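Local coordinates for PixA inclusion body protein (Burkholderia cenocepacia, PDB 4LZK) that is of unknown function but belongs to the PixA family of inclusion body proteins, built mainly of beta strands and found here as a six-chain assembly, at residues 43-48 with 177-182; 24-29 with 95-100; 102-107 with 154-159; 83-88 with 141-146. All coordinates share one frame; numbering follows the deposited sequence.

Interaction 1: 43-48 with 177-182; sequences QNPTSI and YFFWVW
The Phe179 ring meets Pro45 with its edge: Pro45 C lies in the ring plane, and Pro45 O approaches CD1 to 3.5 Å. Pro45 CG packs on that CD1, the rigid, puckered proline ring crossing the phenyl at about a right angle. Phe178 likewise offers its edge to Thr46 O, while Ile48 CG2 reaches Phe178 CD1 obliquely at 3.5 Å. Phe179 CG sits between the backbone N and the carbonyl carbon (chi1 80°); farther out on the ring, CE1 lies 3.8 Å from Ser47 CB.

The backbones pair in parallel through two bridges, Thr46 with Phe178 and Ser47 with Phe179. Thr46 N donates to Tyr177 O (2.7 Å), Phe179 N to Thr46 O (2.9 Å), and Ile48 N to Phe179 O, almost in line with that carbonyl. One water joins Ser47 OG to Phe179 O; a second joins Ile48 O to Val181 N. The branched Ile48 suits two neighbours: CG2 meets Phe178, CG1 Trp180 CB (3.8 Å).

Strand 177-182 is shared: Phe178 and Trp180 also bond through their backbones to Phe162 and Thr160 of strand 154-167. Ile31 of helix 28-34 covers Phe178 and Ile48, and Pro61 of the second subunit packs on Ser47.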
loop_
_atom_site.group_PDB
_atom_site.type_symbol
_atom_site.label_atom_id
_atom_site.label_comp_id
_atom_site.label_asym_id
_atom_site.label_seq_id
_atom_site.Cartn_x
_atom_site.Cartn_y
_atom_site.Cartn_z
ATOM N N GLN C 43 4.451 -32.840 12.309
ATOM C CA GLN C 43 5.658 -32.380 12.980
ATOM C C GLN C 43 6.641 -31.846 11.980
ATOM O O GLN C 43 7.683 -31.313 12.352
ATOM C CB GLN C 43 6.315 -33.498 13.798
ATOM C CG GLN C 43 5.390 -34.117 14.829
ATOM C CD GLN C 43 6.062 -35.254 15.589
ATOM O OE1 GLN C 43 5.476 -36.340 15.795
ATOM N NE2 GLN C 43 7.316 -35.024 15.988
ATOM N N ASN C 44 6.336 -31.989 10.703
ATOM C CA ASN C 44 7.221 -31.515 9.670
ATOM C C ASN C 44 6.448 -30.800 8.577
ATOM O O ASN C 44 6.402 -31.276 7.411
ATOM C CB ASN C 44 7.914 -32.712 9.025
ATOM C CG ASN C 44 9.396 -32.560 9.027
ATOM O OD1 ASN C 44 10.043 -32.796 10.060
ATOM N ND2 ASN C 44 9.964 -32.138 7.894
ATOM N N PRO C 45 5.915 -29.600 8.882
ATOM C CA PRO C 45 5.027 -28.954 7.907
ATOM C C PRO C 45 5.738 -28.377 6.701
ATOM O O PRO C 45 6.924 -28.052 6.776
ATOM C CB PRO C 45 4.348 -27.825 8.752
ATOM C CG PRO C 45 5.424 -27.494 9.765
ATOM C CD PRO C 45 5.952 -28.874 10.154
ATOM N N THR C 46 5.003 -28.301 5.589
ATOM C CA THR C 46 5.493 -27.747 4.347
ATOM C C THR C 46 5.486 -26.182 4.363
ATOM O O THR C 46 4.507 -25.562 4.611
ATOM C CB THR C 46 4.714 -28.265 3.159
ATOM O OG1 THR C 46 4.945 -29.692 3.012
ATOM C CG2 THR C 46 5.076 -27.545 1.902
ATOM N N SER C 47 6.661 -25.637 4.101
ATOM C CA SER C 47 6.866 -24.189 3.969
ATOM C C SER C 47 6.032 -23.616 2.844
ATOM O O SER C 47 6.068 -24.138 1.733
ATOM C CB SER C 47 8.343 -23.958 3.651
ATOM O OG SER C 47 8.537 -22.576 3.670
ATOM N N ILE C 48 5.303 -22.533 3.084
ATOM C CA ILE C 48 4.623 -21.775 2.055
ATOM C C ILE C 48 5.016 -20.320 2.125
ATOM O O ILE C 48 5.334 -19.801 3.203
ATOM C CB ILE C 48 3.073 -21.856 2.125
ATOM C CG1 ILE C 48 2.526 -21.016 3.294
ATOM C CG2 ILE C 48 2.628 -23.287 2.156
ATOM C CD1 ILE C 48 1.064 -21.129 3.569
ATOM N N TYR C 177 0.054 -30.510 5.794
ATOM C CA TYR C 177 0.428 -29.622 6.874
ATOM C C TYR C 177 1.428 -28.594 6.365
ATOM O O TYR C 177 2.376 -28.929 5.680
ATOM C CB TYR C 177 0.988 -30.330 8.074
ATOM C CG TYR C 177 0.084 -31.365 8.672
ATOM C CD1 TYR C 177 -0.901 -30.998 9.602
ATOM C CD2 TYR C 177 0.216 -32.733 8.317
ATOM C CE1 TYR C 177 -1.762 -31.939 10.167
ATOM C CE2 TYR C 177 -0.618 -33.687 8.882
ATOM C CZ TYR C 177 -1.577 -33.311 9.815
ATOM O OH TYR C 177 -2.370 -34.253 10.422
ATOM N N PHE C 178 1.198 -27.331 6.692
ATOM C CA PHE C 178 1.923 -26.250 6.111
ATOM C C PHE C 178 2.258 -25.210 7.176
ATOM O O PHE C 178 1.687 -25.241 8.230
ATOM C CB PHE C 178 1.060 -25.516 5.059
ATOM C CG PHE C 178 0.643 -26.348 3.906
ATOM C CD1 PHE C 178 1.412 -26.454 2.809
ATOM C CD2 PHE C 178 -0.573 -27.001 3.919
ATOM C CE1 PHE C 178 1.010 -27.205 1.669
ATOM C CE2 PHE C 178 -0.991 -27.745 2.822
ATOM C CZ PHE C 178 -0.202 -27.853 1.683
ATOM N N PHE C 179 3.310 -24.370 6.931
ATOM C CA PHE C 179 3.563 -23.242 7.752
ATOM C C PHE C 179 4.045 -22.036 6.994
ATOM O O PHE C 179 4.654 -22.164 5.907
ATOM C CB PHE C 179 4.574 -23.580 8.836
ATOM C CG PHE C 179 6.009 -23.571 8.368
ATOM C CD1 PHE C 179 6.546 -24.681 7.778
ATOM C CD2 PHE C 179 6.849 -22.479 8.632
ATOM C CE1 PHE C 179 7.896 -24.692 7.356
ATOM C CE2 PHE C 179 8.171 -22.488 8.189
ATOM C CZ PHE C 179 8.700 -23.629 7.578
ATOM N N TRP C 180 3.777 -20.863 7.552
ATOM C CA TRP C 180 4.292 -19.624 6.989
ATOM C C TRP C 180 4.949 -18.818 8.113
ATOM O O TRP C 180 4.729 -19.094 9.332
ATOM C CB TRP C 180 3.216 -18.809 6.365
ATOM C CG TRP C 180 2.358 -17.964 7.302
ATOM C CD1 TRP C 180 2.577 -16.650 7.616
ATOM C CD2 TRP C 180 1.174 -18.337 7.999
ATOM N NE1 TRP C 180 1.623 -16.199 8.417
ATOM C CE2 TRP C 180 0.760 -17.203 8.750
ATOM C CE3 TRP C 180 0.422 -19.500 8.088
ATOM C CZ2 TRP C 180 -0.389 -17.204 9.561
ATOM C CZ3 TRP C 180 -0.703 -19.508 8.893
ATOM C CH2 TRP C 180 -1.103 -18.376 9.633
ATOM N N VAL C 181 5.767 -17.851 7.737
ATOM C CA VAL C 181 6.442 -17.046 8.698
ATOM C C VAL C 181 5.956 -15.651 8.555
ATOM O O VAL C 181 5.807 -15.148 7.420
ATOM C CB VAL C 181 7.950 -17.116 8.451
ATOM C CG1 VAL C 181 8.738 -16.226 9.353
ATOM C CG2 VAL C 181 8.425 -18.551 8.545
ATOM N N TRP C 182 5.721 -14.989 9.682
ATOM C CA TRP C 182 5.305 -13.624 9.713
ATOM C C TRP C 182 6.172 -12.875 10.696
ATOM O O TRP C 182 6.929 -13.496 11.441
ATOM C CB TRP C 182 3.812 -13.537 10.025
ATOM C CG TRP C 182 3.287 -14.226 11.209
ATOM C CD1 TRP C 182 3.029 -15.540 11.357
ATOM C CD2 TRP C 182 2.839 -13.588 12.435
ATOM N NE1 TRP C 182 2.516 -15.804 12.622
ATOM C CE2 TRP C 182 2.355 -14.631 13.296
ATOM C CE3 TRP C 182 2.814 -12.266 12.887
ATOM C CZ2 TRP C 182 1.895 -14.392 14.555
ATOM C CZ3 TRP C 182 2.347 -12.010 14.142
ATOM C CH2 TRP C 182 1.887 -13.080 14.989
HETATM O O HOH W 1 7.558 -20.815 5.567
HETATM O O HOH W 2 6.376 -18.001 4.934
#

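Interaction 2: 24-29 with 95-100; sequences AVIDTN and DAALIY
Ile26 and Ala97 face each other with their CA atoms 7.0 Å apart, too far for strand pairing, and no backbone hydrogen bond joins the two segments. This is packing between two beta sheets, as in a beta sandwich: strand 19-26 belongs to one sheet and strand 96-105 to the other. Ile26 CD1 touches Ala97 CB at 3.6 Å, and Thr28 CG2 is 4.2 Å from the same methyl. Alanine suits this place because its single methyl makes room for the end of the isoleucine chain.

Past Ile26 the chain bends through an inverse gamma turn centred on Asp27, which is also the N-cap of helix 28-34, its OD1 accepting from Tyr30 N. The turn brings Thr28, in the first turn of the helix, next to Asp95. Thr28 OG1 stands between its backbone N and carbonyl carbon (chi1 55°) and donates to Asp95 OD2 at 2.8 Å. The two side chains run antiparallel alongside one another. Asp95 suits the spot, since Lys32 forms a salt bridge with its OD1, and the nearby helix start would be expected to favour a negative charge. Asn29 OD1 comes to 3.4 Å from Asp95 OD2, two unbonded acceptors, their amide and carboxylate planes perpendicular; Lys32 bonds weakly to Asn29 OD1, so its charge probably eases the approach. The Thr28 hydroxyl takes the anti lone pair of Asp95 OD2, the one directed away from OD1.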
loop_
_atom_site.group_PDB
_atom_site.type_symbol
_atom_site.label_atom_id
_atom_site.label_comp_id
_atom_site.label_asym_id
_atom_site.label_seq_id
_atom_site.Cartn_x
_atom_site.Cartn_y
_atom_site.Cartn_z
ATOM N N ALA C 24 -5.666 -14.715 10.158
ATOM C CA ALA C 24 -4.951 -15.139 8.996
ATOM C C ALA C 24 -5.945 -15.770 8.045
ATOM O O ALA C 24 -6.666 -16.638 8.432
ATOM C CB ALA C 24 -3.779 -16.123 9.297
ATOM N N VAL C 25 -5.949 -15.265 6.814
ATOM C CA VAL C 25 -6.844 -15.730 5.758
ATOM C C VAL C 25 -6.030 -16.370 4.646
ATOM O O VAL C 25 -5.290 -15.686 3.968
ATOM C CB VAL C 25 -7.711 -14.587 5.228
ATOM C CG1 VAL C 25 -8.620 -15.055 4.052
ATOM C CG2 VAL C 25 -8.517 -13.986 6.383
ATOM N N ILE C 26 -6.199 -17.656 4.417
ATOM C CA ILE C 26 -5.278 -18.420 3.605
ATOM C C ILE C 26 -5.955 -18.773 2.299
ATOM O O ILE C 26 -7.146 -19.180 2.310
ATOM C CB ILE C 26 -4.886 -19.721 4.348
ATOM C CG1 ILE C 26 -4.105 -19.324 5.599
ATOM C CG2 ILE C 26 -4.073 -20.684 3.449
ATOM C CD1 ILE C 26 -4.365 -20.108 6.795
ATOM N N ASP C 27 -5.270 -18.530 1.187
ATOM C CA ASP C 27 -5.758 -18.875 -0.179
ATOM C C ASP C 27 -5.472 -20.394 -0.430
ATOM O O ASP C 27 -4.423 -20.799 -0.948
ATOM C CB ASP C 27 -5.131 -17.985 -1.223
ATOM C CG ASP C 27 -5.723 -18.177 -2.669
ATOM O OD1 ASP C 27 -6.442 -19.143 -2.926
ATOM O OD2 ASP C 27 -5.432 -17.328 -3.525
ATOM N N THR C 28 -6.392 -21.217 0.023
ATOM C CA THR C 28 -6.209 -22.636 0.011
ATOM C C THR C 28 -6.142 -23.161 -1.417
ATOM O O THR C 28 -5.433 -24.095 -1.689
ATOM C CB THR C 28 -7.259 -23.383 0.879
ATOM O OG1 THR C 28 -8.594 -23.026 0.479
ATOM C CG2 THR C 28 -7.010 -23.091 2.328
ATOM N N ASN C 29 -6.896 -22.560 -2.350
ATOM C CA ASN C 29 -6.798 -22.947 -3.769
ATOM C C ASN C 29 -5.412 -22.717 -4.349
ATOM O O ASN C 29 -4.897 -23.521 -5.117
ATOM C CB ASN C 29 -7.857 -22.256 -4.587
ATOM C CG ASN C 29 -9.256 -22.837 -4.311
ATOM O OD1 ASN C 29 -9.377 -23.972 -3.861
ATOM N ND2 ASN C 29 -10.297 -22.048 -4.555
ATOM N N ASP C 95 -12.877 -26.064 1.802
ATOM C CA ASP C 95 -11.539 -26.356 2.357
ATOM C C ASP C 95 -11.516 -25.651 3.724
ATOM O O ASP C 95 -12.222 -24.657 3.921
ATOM C CB ASP C 95 -10.382 -25.757 1.550
ATOM C CG ASP C 95 -10.382 -26.109 0.040
ATOM O OD1 ASP C 95 -10.765 -27.242 -0.322
ATOM O OD2 ASP C 95 -9.899 -25.227 -0.776
ATOM N N ALA C 96 -10.779 -26.185 4.687
ATOM C CA ALA C 96 -10.619 -25.479 5.985
ATOM C C ALA C 96 -9.107 -25.388 6.229
ATOM O O ALA C 96 -8.364 -26.381 5.977
ATOM C CB ALA C 96 -11.240 -26.255 7.066
ATOM N N ALA C 97 -8.639 -24.249 6.699
ATOM C CA ALA C 97 -7.269 -24.120 7.104
ATOM C C ALA C 97 -7.312 -23.925 8.600
ATOM O O ALA C 97 -7.910 -22.947 9.071
ATOM C CB ALA C 97 -6.645 -22.928 6.470
ATOM N N LEU C 98 -6.752 -24.854 9.339
ATOM C CA LEU C 98 -6.850 -24.850 10.804
ATOM C C LEU C 98 -5.453 -24.810 11.414
ATOM O O LEU C 98 -4.689 -25.729 11.285
ATOM C CB LEU C 98 -7.566 -26.094 11.246
ATOM C CG LEU C 98 -8.992 -26.185 10.696
ATOM C CD1 LEU C 98 -9.531 -27.536 11.070
ATOM C CD2 LEU C 98 -9.867 -25.131 11.297
ATOM N N ILE C 99 -5.166 -23.735 12.118
ATOM C CA ILE C 99 -3.909 -23.566 12.815
ATOM C C ILE C 99 -3.787 -24.599 13.975
ATOM O O ILE C 99 -4.744 -24.799 14.702
ATOM C CB ILE C 99 -3.806 -22.153 13.403
ATOM C CG1 ILE C 99 -3.774 -21.085 12.304
ATOM C CG2 ILE C 99 -2.555 -22.003 14.225
ATOM C CD1 ILE C 99 -3.921 -19.696 12.883
ATOM N N TYR C 100 -2.622 -25.194 14.134
ATOM C CA TYR C 100 -2.373 -26.093 15.269
ATOM C C TYR C 100 -1.153 -25.725 16.047
ATOM O O TYR C 100 -0.949 -26.179 17.156
ATOM C CB TYR C 100 -2.271 -27.550 14.821
ATOM C CG TYR C 100 -1.148 -27.893 13.892
ATOM C CD1 TYR C 100 -1.306 -27.770 12.505
ATOM C CD2 TYR C 100 0.047 -28.394 14.361
ATOM C CE1 TYR C 100 -0.292 -28.152 11.654
ATOM C CE2 TYR C 100 1.082 -28.781 13.519
ATOM C CZ TYR C 100 0.919 -28.643 12.143
ATOM O OH TYR C 100 1.988 -28.995 11.317
#

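Interaction 3: 102-107 with 154-159; sequences VQQYSG and GSEYLA
Tyr157 lies beside Ser106, and its side chain can be followed outward atom by atom. CB rests 3.9 Å from Ser106 CB. CG is anti to the carbonyl carbon (chi1 -49°) and stays equally near that methylene. CD2 comes closest, 3.6 Å from Ser106 CB, with Ser106 OG about as near; serine is small enough to lie obliquely against the ring. At the tip, OH leaves this contact and bonds to Leu76 O of the second subunit, while Ser106 OG bonds to Asn77 and Lys15 of the second subunit, so both polar ends serve the interface.

Tyr105, which with Ser106 faces Tyr157, directs its ring edge at Tyr157 CB, and its CD1 lies 4.1 Å from Ala159 CB, where a bare methyl leaves room for an aromatic ring. Glu156 is extended, and its OE2 lies 3.3 Å from Gln104 CB, while OE1 accepts from Phe111 N. The strands are antiparallel: Gln103 and Ala159 form a hydrogen-bonded pair, with Ala159 N donating to Gln103 O at 2.7 Å. Farther on, Tyr157 N donates to Ser106 O. Gly107, with a positive phi of 86°, takes a conformation in which a CB would press on the preceding carbonyl oxygen and on Ser155 O, which explains glycine just past the corner at Ser106, opposite Glu156.

Between these pairs Tyr157 O accepts two bonds, from Tyr105 N (2.7 Å) and Ser106 N (3.1 Å). Two residues opposite one, with the register shifted by a residue, make a classic beta bulge.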
loop_
_atom_site.group_PDB
_atom_site.type_symbol
_atom_site.label_atom_id
_atom_site.label_comp_id
_atom_site.label_asym_id
_atom_site.label_seq_id
_atom_site.Cartn_x
_atom_site.Cartn_y
_atom_site.Cartn_z
ATOM N N VAL C 102 1.965 -22.318 16.933
ATOM C CA VAL C 102 2.738 -21.101 16.667
ATOM C C VAL C 102 4.039 -21.184 17.429
ATOM O O VAL C 102 4.054 -21.615 18.603
ATOM C CB VAL C 102 1.964 -19.817 17.096
ATOM C CG1 VAL C 102 2.761 -18.608 16.833
ATOM C CG2 VAL C 102 0.620 -19.724 16.472
ATOM N N GLN C 103 5.135 -20.803 16.805
ATOM C CA GLN C 103 6.451 -20.802 17.433
ATOM C C GLN C 103 7.375 -19.741 16.951
ATOM O O GLN C 103 7.182 -19.136 15.864
ATOM C CB GLN C 103 7.112 -22.149 17.254
ATOM C CG GLN C 103 7.613 -22.516 15.911
ATOM C CD GLN C 103 7.847 -24.015 15.846
ATOM O OE1 GLN C 103 6.896 -24.765 15.688
ATOM N NE2 GLN C 103 9.107 -24.444 15.960
ATOM N N GLN C 104 8.403 -19.458 17.748
ATOM C CA GLN C 104 9.430 -18.561 17.335
ATOM C C GLN C 104 10.207 -19.129 16.201
ATOM O O GLN C 104 10.644 -20.250 16.239
ATOM C CB GLN C 104 10.404 -18.304 18.493
ATOM C CG GLN C 104 11.597 -17.387 18.171
ATOM C CD GLN C 104 12.302 -17.006 19.429
ATOM O OE1 GLN C 104 12.187 -17.707 20.463
ATOM N NE2 GLN C 104 13.042 -15.913 19.392
ATOM N N TYR C 105 10.441 -18.324 15.179
ATOM C CA TYR C 105 11.252 -18.719 14.041
ATOM C C TYR C 105 12.628 -18.008 14.092
ATOM O O TYR C 105 13.621 -18.601 13.777
ATOM C CB TYR C 105 10.472 -18.380 12.765
ATOM C CG TYR C 105 11.110 -18.826 11.477
ATOM C CD1 TYR C 105 11.017 -20.151 11.042
ATOM C CD2 TYR C 105 11.794 -17.930 10.659
ATOM C CE1 TYR C 105 11.630 -20.561 9.845
ATOM C CE2 TYR C 105 12.350 -18.343 9.450
ATOM C CZ TYR C 105 12.273 -19.662 9.065
ATOM O OH TYR C 105 12.812 -20.068 7.900
ATOM N N SER C 106 12.659 -16.706 14.375
ATOM C CA SER C 106 13.916 -15.912 14.365
ATOM C C SER C 106 13.731 -14.803 15.365
ATOM O O SER C 106 12.648 -14.440 15.688
ATOM C CB SER C 106 14.152 -15.112 13.032
ATOM O OG SER C 106 14.195 -15.942 11.876
ATOM N N GLY C 107 14.827 -14.209 15.799
ATOM C CA GLY C 107 14.755 -13.023 16.576
ATOM C C GLY C 107 14.579 -13.149 18.059
ATOM O O GLY C 107 14.830 -14.163 18.616
ATOM N N GLY C 154 11.631 -5.668 20.969
ATOM C CA GLY C 154 12.446 -6.169 19.912
ATOM C C GLY C 154 11.620 -6.717 18.745
ATOM O O GLY C 154 10.416 -6.456 18.657
ATOM N N SER C 155 12.295 -7.460 17.903
ATOM C CA SER C 155 11.719 -7.966 16.673
ATOM C C SER C 155 11.700 -9.444 16.661
ATOM O O SER C 155 12.716 -10.074 16.933
ATOM C CB SER C 155 12.458 -7.364 15.458
ATOM O OG SER C 155 11.966 -8.068 14.261
ATOM N N GLU C 156 10.569 -10.040 16.284
ATOM C CA GLU C 156 10.439 -11.515 16.241
ATOM C C GLU C 156 9.799 -11.970 14.911
ATOM O O GLU C 156 8.881 -11.341 14.454
ATOM C CB GLU C 156 9.589 -12.037 17.404
ATOM C CG GLU C 156 9.596 -13.566 17.523
ATOM C CD GLU C 156 8.833 -14.134 18.750
ATOM O OE1 GLU C 156 8.260 -13.350 19.531
ATOM O OE2 GLU C 156 8.880 -15.396 18.906
ATOM N N TYR C 157 10.297 -13.047 14.361
ATOM C CA TYR C 157 9.594 -13.761 13.323
ATOM C C TYR C 157 8.991 -15.033 13.936
ATOM O O TYR C 157 9.690 -15.753 14.582
ATOM C CB TYR C 157 10.485 -14.078 12.111
ATOM C CG TYR C 157 11.291 -12.895 11.555
ATOM C CD1 TYR C 157 10.978 -11.556 11.880
ATOM C CD2 TYR C 157 12.373 -13.096 10.702
ATOM C CE1 TYR C 157 11.774 -10.470 11.431
ATOM C CE2 TYR C 157 13.136 -12.004 10.206
ATOM C CZ TYR C 157 12.863 -10.705 10.589
ATOM O OH TYR C 157 13.614 -9.625 10.068
ATOM N N LEU C 158 7.702 -15.270 13.679
ATOM C CA LEU C 158 6.930 -16.411 14.126
ATOM C C LEU C 158 6.551 -17.339 12.994
ATOM O O LEU C 158 6.222 -16.862 11.885
ATOM C CB LEU C 158 5.646 -15.859 14.707
ATOM C CG LEU C 158 6.055 -14.909 15.832
ATOM C CD1 LEU C 158 5.600 -13.470 15.655
ATOM C CD2 LEU C 158 5.683 -15.508 17.145
ATOM N N ALA C 159 6.656 -18.676 13.209
ATOM C CA ALA C 159 6.129 -19.620 12.308
ATOM C C ALA C 159 4.779 -20.107 12.766
ATOM O O ALA C 159 4.675 -20.551 13.917
ATOM C CB ALA C 159 7.092 -20.791 12.190
HETATM O O HOH W 3 4.457 -23.660 14.198
#

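Interaction 4: 83-88 with 141-146; sequences SLMGTS and QVFQAF
Met85, a selenomethionine, and Ala145 meet through Met85 CG and Ala145 CB at 3.8 Å. The chain of Met85 bends at its third torsion (chi3 66°), which carries CE to within 3.7 Å of Phe143 CB and obliquely beside that ring. A long, flexible side chain suits this place, because it must cover both the small alanine and the phenylalanine two residues earlier. Ser83 OG also touches Ala145 CB, 3.5 Å away and roughly at right angles to the direction of Met85 CG.

Next to these contacts, Leu84 and Phe146 form an antiparallel hydrogen-bonded pair: Leu84 N donates to Phe146 O and Phe146 N to Leu84 O, each at 2.9 Å. Leu84 O also lies in the plane of the Phe146 ring, at its edge. Beyond this one bridge the strands, whose directions differ by 134°, splay apart, and a water bridges them there, accepting from Gly86 N (3.1 Å) and donating to Gln144 O (2.7 Å). The two strands are neighbours in a five-stranded mixed sheet, flanked by strands 19-26 and 115-120.

Backbone bonds from Met85 to Ile22 and Ala24 hold strand 83-88 along its other edge. The apolar Leu84 and Phe146 turn to the same face of the sheet and both pack on Ile99 of strand 96-105, in the second sheet. Ala90 and Ser93 of the third subunit pack against Met85 and Phe143 respectively.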
loop_
_atom_site.group_PDB
_atom_site.type_symbol
_atom_site.label_atom_id
_atom_site.label_comp_id
_atom_site.label_asym_id
_atom_site.label_seq_id
_atom_site.Cartn_x
_atom_site.Cartn_y
_atom_site.Cartn_z
ATOM N N SER C 83 -4.422 -12.432 19.796
ATOM C CA SER C 83 -5.217 -13.643 19.683
ATOM C C SER C 83 -5.314 -13.897 18.200
ATOM O O SER C 83 -5.816 -13.035 17.461
ATOM C CB SER C 83 -6.601 -13.468 20.300
ATOM O OG SER C 83 -7.381 -14.691 20.092
ATOM N N LEU C 84 -4.807 -15.064 17.773
ATOM C CA LEU C 84 -4.606 -15.401 16.379
ATOM C C LEU C 84 -5.562 -16.531 15.998
ATOM O O LEU C 84 -5.641 -17.543 16.714
ATOM C CB LEU C 84 -3.168 -15.822 16.084
ATOM C CG LEU C 84 -2.887 -16.402 14.713
ATOM C CD1 LEU C 84 -2.995 -15.263 13.645
ATOM C CD2 LEU C 84 -1.536 -17.061 14.630
HETATM N N MSE C 85 -6.244 -16.337 14.889
HETATM C CA MSE C 85 -7.108 -17.362 14.268
HETATM C C MSE C 85 -6.840 -17.443 12.817
HETATM O O MSE C 85 -6.294 -16.511 12.236
HETATM C CB MSE C 85 -8.605 -17.042 14.507
HETATM C CG MSE C 85 -8.905 -16.806 15.943
HETATM SE SE MSE C 85 -10.829 -16.517 16.344
HETATM C CE MSE C 85 -11.444 -18.302 15.862
ATOM N N GLY C 86 -7.226 -18.586 12.185
ATOM C CA GLY C 86 -6.958 -18.783 10.774
ATOM C C GLY C 86 -8.199 -19.305 10.067
ATOM O O GLY C 86 -8.978 -20.068 10.635
ATOM N N THR C 87 -8.363 -18.944 8.825
ATOM C CA THR C 87 -9.476 -19.436 8.078
ATOM C C THR C 87 -9.195 -19.327 6.599
ATOM O O THR C 87 -8.219 -18.699 6.190
ATOM C CB THR C 87 -10.741 -18.621 8.419
ATOM O OG1 THR C 87 -11.916 -19.313 7.926
ATOM C CG2 THR C 87 -10.697 -17.149 7.848
ATOM N N SER C 88 -10.065 -19.881 5.753
ATOM C CA SER C 88 -9.799 -19.773 4.327
ATOM C C SER C 88 -10.534 -18.581 3.760
ATOM O O SER C 88 -11.298 -17.863 4.496
ATOM C CB SER C 88 -10.228 -21.120 3.697
ATOM O OG SER C 88 -11.651 -21.078 3.601
ATOM N N GLN C 141 -20.395 -24.123 15.568
ATOM C CA GLN C 141 -18.983 -24.384 15.349
ATOM C C GLN C 141 -18.188 -24.352 16.665
ATOM O O GLN C 141 -18.514 -23.601 17.553
ATOM C CB GLN C 141 -18.444 -23.315 14.413
ATOM C CG GLN C 141 -18.034 -23.740 13.022
ATOM C CD GLN C 141 -16.711 -23.083 12.686
ATOM O OE1 GLN C 141 -15.995 -22.686 13.597
ATOM N NE2 GLN C 141 -16.373 -22.958 11.399
ATOM N N VAL C 142 -17.172 -25.190 16.810
ATOM C CA VAL C 142 -16.166 -24.927 17.807
ATOM C C VAL C 142 -15.004 -24.252 17.104
ATOM O O VAL C 142 -14.653 -24.609 15.977
ATOM C CB VAL C 142 -15.751 -26.227 18.500
ATOM C CG1 VAL C 142 -14.758 -25.934 19.603
ATOM C CG2 VAL C 142 -16.999 -26.865 19.116
ATOM N N PHE C 143 -14.419 -23.258 17.747
ATOM C CA PHE C 143 -13.272 -22.544 17.174
ATOM C C PHE C 143 -12.102 -22.706 18.106
ATOM O O PHE C 143 -12.259 -22.990 19.323
ATOM C CB PHE C 143 -13.567 -21.032 17.110
ATOM C CG PHE C 143 -14.668 -20.642 16.207
ATOM C CD1 PHE C 143 -14.413 -20.382 14.869
ATOM C CD2 PHE C 143 -15.969 -20.565 16.661
ATOM C CE1 PHE C 143 -15.458 -20.060 13.994
ATOM C CE2 PHE C 143 -17.020 -20.195 15.793
ATOM C CZ PHE C 143 -16.749 -19.925 14.455
ATOM N N GLN C 144 -10.898 -22.442 17.582
ATOM C CA GLN C 144 -9.739 -22.366 18.384
ATOM C C GLN C 144 -9.007 -21.091 18.095
ATOM O O GLN C 144 -8.905 -20.724 16.947
ATOM C CB GLN C 144 -8.826 -23.483 17.981
ATOM C CG GLN C 144 -7.910 -23.954 18.992
ATOM C CD GLN C 144 -7.764 -25.437 18.872
ATOM O OE1 GLN C 144 -8.032 -25.990 17.824
ATOM N NE2 GLN C 144 -7.366 -26.084 19.945
ATOM N N ALA C 145 -8.502 -20.418 19.104
ATOM C CA ALA C 145 -7.662 -19.219 18.897
ATOM C C ALA C 145 -6.352 -19.474 19.622
ATOM O O ALA C 145 -6.295 -20.343 20.505
ATOM C CB ALA C 145 -8.379 -18.008 19.468
ATOM N N PHE C 146 -5.289 -18.780 19.267
ATOM C CA PHE C 146 -3.958 -18.989 19.831
ATOM C C PHE C 146 -3.579 -17.675 20.491
ATOM O O PHE C 146 -3.491 -16.643 19.804
ATOM C CB PHE C 146 -3.036 -19.433 18.726
ATOM C CG PHE C 146 -3.311 -20.870 18.278
ATOM C CD1 PHE C 146 -4.354 -21.124 17.369
ATOM C CD2 PHE C 146 -2.601 -21.912 18.747
ATOM C CE1 PHE C 146 -4.657 -22.429 16.985
ATOM C CE2 PHE C 146 -2.870 -23.234 18.333
ATOM C CZ PHE C 146 -3.939 -23.469 17.458
HETATM O O HOH W 4 -8.582 -20.312 14.322
#

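Overall arrangement
The four contacts divide between the two sheets and the space between them. Interactions 1 and 3 share one sheet, their centres about 14 Å apart, and are joined where Trp182 N reaches Leu158 O at 2.9 Å, a probable hydrogen bond. Interaction 4 belongs to the other sheet. Interaction 2 spans the gap: its centre is about 10 Å from that of interaction 4, with Ala24 N 2.8 Å from Met85 O, and about 12 Å from that of interaction 1, where Trp180 CH2 packs on Ala24 CB at 3.5 Å. Interactions 3 and 4, with centres about 20 Å apart, still touch through Val102 and Leu84. Interactions 1 and 3 face the second subunit, interactions 2 and 4 the third.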